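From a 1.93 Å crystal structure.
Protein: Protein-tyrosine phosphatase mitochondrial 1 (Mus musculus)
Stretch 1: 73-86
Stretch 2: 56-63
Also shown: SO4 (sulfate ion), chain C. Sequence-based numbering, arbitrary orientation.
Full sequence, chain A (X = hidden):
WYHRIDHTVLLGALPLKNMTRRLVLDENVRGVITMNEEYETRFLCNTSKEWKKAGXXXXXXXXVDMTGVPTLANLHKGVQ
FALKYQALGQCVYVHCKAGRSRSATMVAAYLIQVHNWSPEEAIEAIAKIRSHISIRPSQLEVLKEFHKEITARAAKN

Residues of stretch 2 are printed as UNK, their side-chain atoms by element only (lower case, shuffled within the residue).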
# COMPACT_ATOMS: atom_id res chain seq x y z
N ALA A 73 7.89 -11.74 0.75
CA ALA A 73 7.96 -11.56 2.20
C ALA A 73 7.57 -10.15 2.61
O ALA A 73 6.90 -9.96 3.63
CB ALA A 73 9.36 -11.89 2.70
N ASN A 74 7.99 -9.16 1.83
CA ASN A 74 7.69 -7.77 2.13
C ASN A 74 6.27 -7.38 1.71
O ASN A 74 5.68 -6.46 2.27
CB ASN A 74 8.73 -6.85 1.50
CG ASN A 74 10.04 -6.83 2.28
OD1 ASN A 74 11.10 -6.50 1.74
ND2 ASN A 74 9.97 -7.19 3.55
N LEU A 75 5.74 -8.09 0.72
CA LEU A 75 4.34 -7.97 0.34
C LEU A 75 3.47 -8.43 1.51
O LEU A 75 2.47 -7.78 1.85
CB LEU A 75 4.06 -8.82 -0.90
CG LEU A 75 3.47 -8.15 -2.14
CD1 LEU A 75 3.91 -6.69 -2.27
CD2 LEU A 75 3.82 -8.95 -3.40
N HIS A 76 3.85 -9.55 2.12
CA HIS A 76 3.14 -10.05 3.30
C HIS A 76 3.31 -9.10 4.48
O HIS A 76 2.37 -8.88 5.25
CB HIS A 76 3.65 -11.45 3.69
CG HIS A 76 3.08 -12.56 2.86
ND1 HIS A 76 3.81 -13.21 1.89
CD2 HIS A 76 1.85 -13.12 2.85
CE1 HIS A 76 3.06 -14.13 1.32
NE2 HIS A 76 1.86 -14.10 1.88
N LYS A 77 4.50 -8.52 4.61
CA LYS A 77 4.73 -7.53 5.65
C LYS A 77 3.78 -6.34 5.48
O LYS A 77 3.16 -5.89 6.45
CB LYS A 77 6.18 -7.04 5.63
CG LYS A 77 7.11 -7.83 6.53
CD LYS A 77 8.49 -7.18 6.61
CE LYS A 77 9.41 -7.94 7.55
NZ LYS A 77 10.75 -7.30 7.65
N GLY A 78 3.67 -5.86 4.25
CA GLY A 78 2.80 -4.74 3.95
C GLY A 78 1.35 -5.06 4.24
O GLY A 78 0.63 -4.26 4.84
N VAL A 79 0.92 -6.24 3.82
CA VAL A 79 -0.46 -6.64 4.00
C VAL A 79 -0.80 -6.85 5.48
O VAL A 79 -1.84 -6.38 5.96
CB VAL A 79 -0.78 -7.91 3.18
CG1 VAL A 79 -2.19 -8.41 3.48
CG2 VAL A 79 -0.61 -7.62 1.69
N GLN A 80 0.07 -7.54 6.21
CA GLN A 80 -0.14 -7.74 7.64
C GLN A 80 -0.16 -6.41 8.39
O GLN A 80 -0.86 -6.26 9.39
CB GLN A 80 0.92 -8.67 8.22
CG GLN A 80 0.90 -10.08 7.65
CD GLN A 80 -0.45 -10.77 7.82
OE1 GLN A 80 -1.06 -10.71 8.89
NE2 GLN A 80 -0.92 -11.42 6.76
N PHE A 81 0.61 -5.44 7.91
CA PHE A 81 0.62 -4.10 8.47
C PHE A 81 -0.74 -3.44 8.28
O PHE A 81 -1.30 -2.86 9.20
CB PHE A 81 1.71 -3.25 7.81
CG PHE A 81 1.90 -1.88 8.42
CD1 PHE A 81 2.64 -1.72 9.58
CD2 PHE A 81 1.36 -0.76 7.81
CE1 PHE A 81 2.83 -0.45 10.13
CE2 PHE A 81 1.54 0.51 8.34
CZ PHE A 81 2.28 0.66 9.50
N ALA A 82 -1.28 -3.55 7.07
CA ALA A 82 -2.61 -3.01 6.78
C ALA A 82 -3.67 -3.69 7.64
O ALA A 82 -4.59 -3.04 8.14
CB ALA A 82 -2.95 -3.17 5.30
N LEU A 83 -3.54 -5.00 7.82
CA LEU A 83 -4.52 -5.77 8.58
C LEU A 83 -4.44 -5.44 10.06
O LEU A 83 -5.46 -5.45 10.77
CB LEU A 83 -4.32 -7.27 8.35
CG LEU A 83 -4.56 -7.76 6.92
CD1 LEU A 83 -4.28 -9.25 6.79
CD2 LEU A 83 -5.99 -7.46 6.49
N LYS A 84 -3.23 -5.15 10.53
CA LYS A 84 -3.02 -4.66 11.88
C LYS A 84 -3.93 -3.46 12.14
O LYS A 84 -4.62 -3.40 13.16
CB LYS A 84 -1.56 -4.26 12.08
CG LYS A 84 -1.27 -3.47 13.35
CD LYS A 84 0.17 -2.97 13.35
CE LYS A 84 0.49 -2.18 14.60
NZ LYS A 84 1.93 -1.80 14.65
N TYR A 85 -3.93 -2.51 11.22
CA TYR A 85 -4.74 -1.30 11.39
C TYR A 85 -6.23 -1.51 11.08
O TYR A 85 -7.08 -0.85 11.67
CB TYR A 85 -4.14 -0.11 10.64
CG TYR A 85 -2.96 0.46 11.40
CD1 TYR A 85 -3.17 1.28 12.50
CD2 TYR A 85 -1.66 0.13 11.06
CE1 TYR A 85 -2.11 1.78 13.22
CE2 TYR A 85 -0.59 0.63 11.77
CZ TYR A 85 -0.82 1.45 12.86
OH TYR A 85 0.24 1.95 13.58
N GLN A 86 -6.54 -2.46 10.20
CA GLN A 86 -7.93 -2.83 9.97
C GLN A 86 -8.58 -3.33 11.26
O GLN A 86 -9.74 -3.01 11.53
CB GLN A 86 -8.05 -3.91 8.89
CG GLN A 86 -9.49 -4.36 8.67
CD GLN A 86 -9.60 -5.56 7.75
OE1 GLN A 86 -9.54 -5.43 6.53
NE2 GLN A 86 -9.76 -6.74 8.34
N UNK A 56 1.11 8.45 13.72
CA UNK A 56 1.07 7.41 12.69
C UNK A 56 2.38 6.64 12.56
O UNK A 56 3.46 7.23 12.55
c UNK A 56 0.41 9.44 11.34
c UNK A 56 1.51 7.49 10.18
c UNK A 56 0.58 7.94 11.32
N UNK A 57 2.26 5.32 12.49
CA UNK A 57 3.41 4.44 12.33
C UNK A 57 3.74 4.29 10.85
O UNK A 57 2.86 4.03 10.03
c UNK A 57 4.25 2.09 12.90
c UNK A 57 3.09 3.07 12.94
c UNK A 57 3.85 0.71 13.41
o UNK A 57 2.64 0.50 13.67
o UNK A 57 4.74 -0.16 13.56
N UNK A 58 5.02 4.44 10.52
CA UNK A 58 5.47 4.29 9.14
C UNK A 58 6.17 2.96 8.92
O UNK A 58 7.06 2.58 9.69
c UNK A 58 6.43 5.43 8.75
c UNK A 58 6.94 5.34 7.31
n UNK A 58 7.63 7.19 5.89
o UNK A 58 8.93 6.63 7.63
c UNK A 58 7.92 6.45 6.96
N UNK A 59 5.73 2.24 7.90
CA UNK A 59 6.43 1.04 7.45
C UNK A 59 7.11 1.33 6.11
O UNK A 59 6.45 1.71 5.15
c UNK A 59 4.83 -2.35 6.30
c UNK A 59 5.95 -1.34 6.49
c UNK A 59 7.16 -1.99 7.16
c UNK A 59 5.46 -0.14 7.31
N UNK A 60 8.43 1.18 6.07
CA UNK A 60 9.16 1.43 4.84
C UNK A 60 9.48 0.13 4.14
O UNK A 60 10.05 -0.79 4.74
c UNK A 60 12.49 4.27 7.57
n UNK A 60 11.69 5.25 7.96
n UNK A 60 12.48 3.85 6.31
c UNK A 60 10.27 3.70 5.24
c UNK A 60 11.62 4.41 5.27
n UNK A 60 13.31 3.70 8.45
c UNK A 60 10.45 2.20 5.12
N UNK A 61 9.11 0.05 2.86
CA UNK A 61 9.40 -1.13 2.07
C UNK A 61 10.14 -0.75 0.80
O UNK A 61 9.95 0.34 0.25
c UNK A 61 5.95 -2.95 2.41
c UNK A 61 8.07 -3.55 3.62
c UNK A 61 8.11 -1.88 1.73
c UNK A 61 7.30 -2.44 2.89
N UNK A 62 11.01 -1.64 0.35
CA UNK A 62 11.72 -1.45 -0.90
C UNK A 62 11.25 -2.46 -1.94
O UNK A 62 10.94 -3.61 -1.60
c UNK A 62 13.23 -1.60 -0.69
o UNK A 62 13.76 -0.49 0.01
N UNK A 63 11.17 -2.04 -3.19
CA UNK A 63 10.92 -2.97 -4.28
C UNK A 63 12.22 -3.68 -4.60
O UNK A 63 13.30 -3.14 -4.36
c UNK A 63 10.45 -2.25 -5.56
o UNK A 63 11.43 -1.26 -5.92
c UNK A 63 9.10 -1.59 -5.35
S SO4 C . 11.91 -0.44 -9.34
O1 SO4 C . 11.85 -1.67 -8.56
O2 SO4 C . 10.97 -0.52 -10.46
O3 SO4 C . 11.55 0.69 -8.48
O4 SO4 C . 13.26 -0.24 -9.85
O HOH W 1 11.59 -6.32 -0.86
O HOH W 2 12.02 -3.58 2.25

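Position 56 carries three side-chain carbons. The first bears the other two, so the fork is at CB. None comes within contact distance of the helix. This is Val56.

Position 57 has three carbons in a row, the third carrying two oxygens. That is a carboxylate on a two-carbon arm. One carboxylate oxygen lies 2.6 Å from Lys84 NZ and 2.8 Å from Tyr85 OH. This is Glu57. Its CB points toward the helix and the chain is extended, with chi1 and chi2 both t. Glu57 OE1 accepts both hydrogen bonds, and the one from Lys84 NZ is part of a salt bridge. Phe81 CE1 lies 3.6 Å from Glu57 CD, and Phe81 CZ lies 3.5 Å from the backbone atom Glu57 O, which sits at the ring edge.

Position 58 also has three carbons in a row, but the third carries one oxygen and one nitrogen, a terminal amide. Its CB points away from the helix, and the side chain makes no contact there. This is Gln58.

Position 59 has four carbons, forked at the second. Its CB points toward the helix and lies over one face of the Phe81 ring. An end carbon is 3.6 Å from Phe81 CB. This is Leu59. Leu59 CB is 3.8 Å from the ring centroid and 7° off the normal, a CH-pi contact. Leu59 CD2 is the end carbon near Phe81 CB, and lies 3.9 Å from Gly78 CA.

Position 60 has three carbons, a nitrogen, then a carbon with two more nitrogens, a guanidinium. It does not reach the helix. This is Arg60. Arg60 NH1 makes a weak hydrogen bond to Gln58 OE1 at 3.1 Å.

Position 61 again has four carbons forked at the second. An end carbon lies 3.5 Å from Asn74 O. This is Leu61. That carbon, Leu61 CD1, is also 3.9 Å from Gly78 CA. A CB on Gly78 would fall 3.3 Å from Leu61 CD1, so the bare glycine leaves room for this methyl.

Position 62 has one carbon and one oxygen. The side chain makes no contact with the helix, but two waters link the backbone to Asn74. This is Ser62. Water 1 donates to Ser62 O (2.9 Å) and Asn74 OD1 (2.7 Å). Water 2 accepts from Ser62 N (2.9 Å) and donates to Asn74 OD1 (3.1 Å).

Position 63 has one carbon carrying an oxygen and a carbon. Its CB points away from the helix, without contact. This is Thr63. Thr63 OG1 lies 2.7 Å from sulfate O1.

Helix and strand run nearly antiparallel, at 164°. Glu57, Leu59 and Leu61 share the strand face toward the helix. The leucines pack on Asn74, Gly78 and Phe81. Polar contacts finish both ends.

Stretch 2, residues 56-63: VEQLRLST
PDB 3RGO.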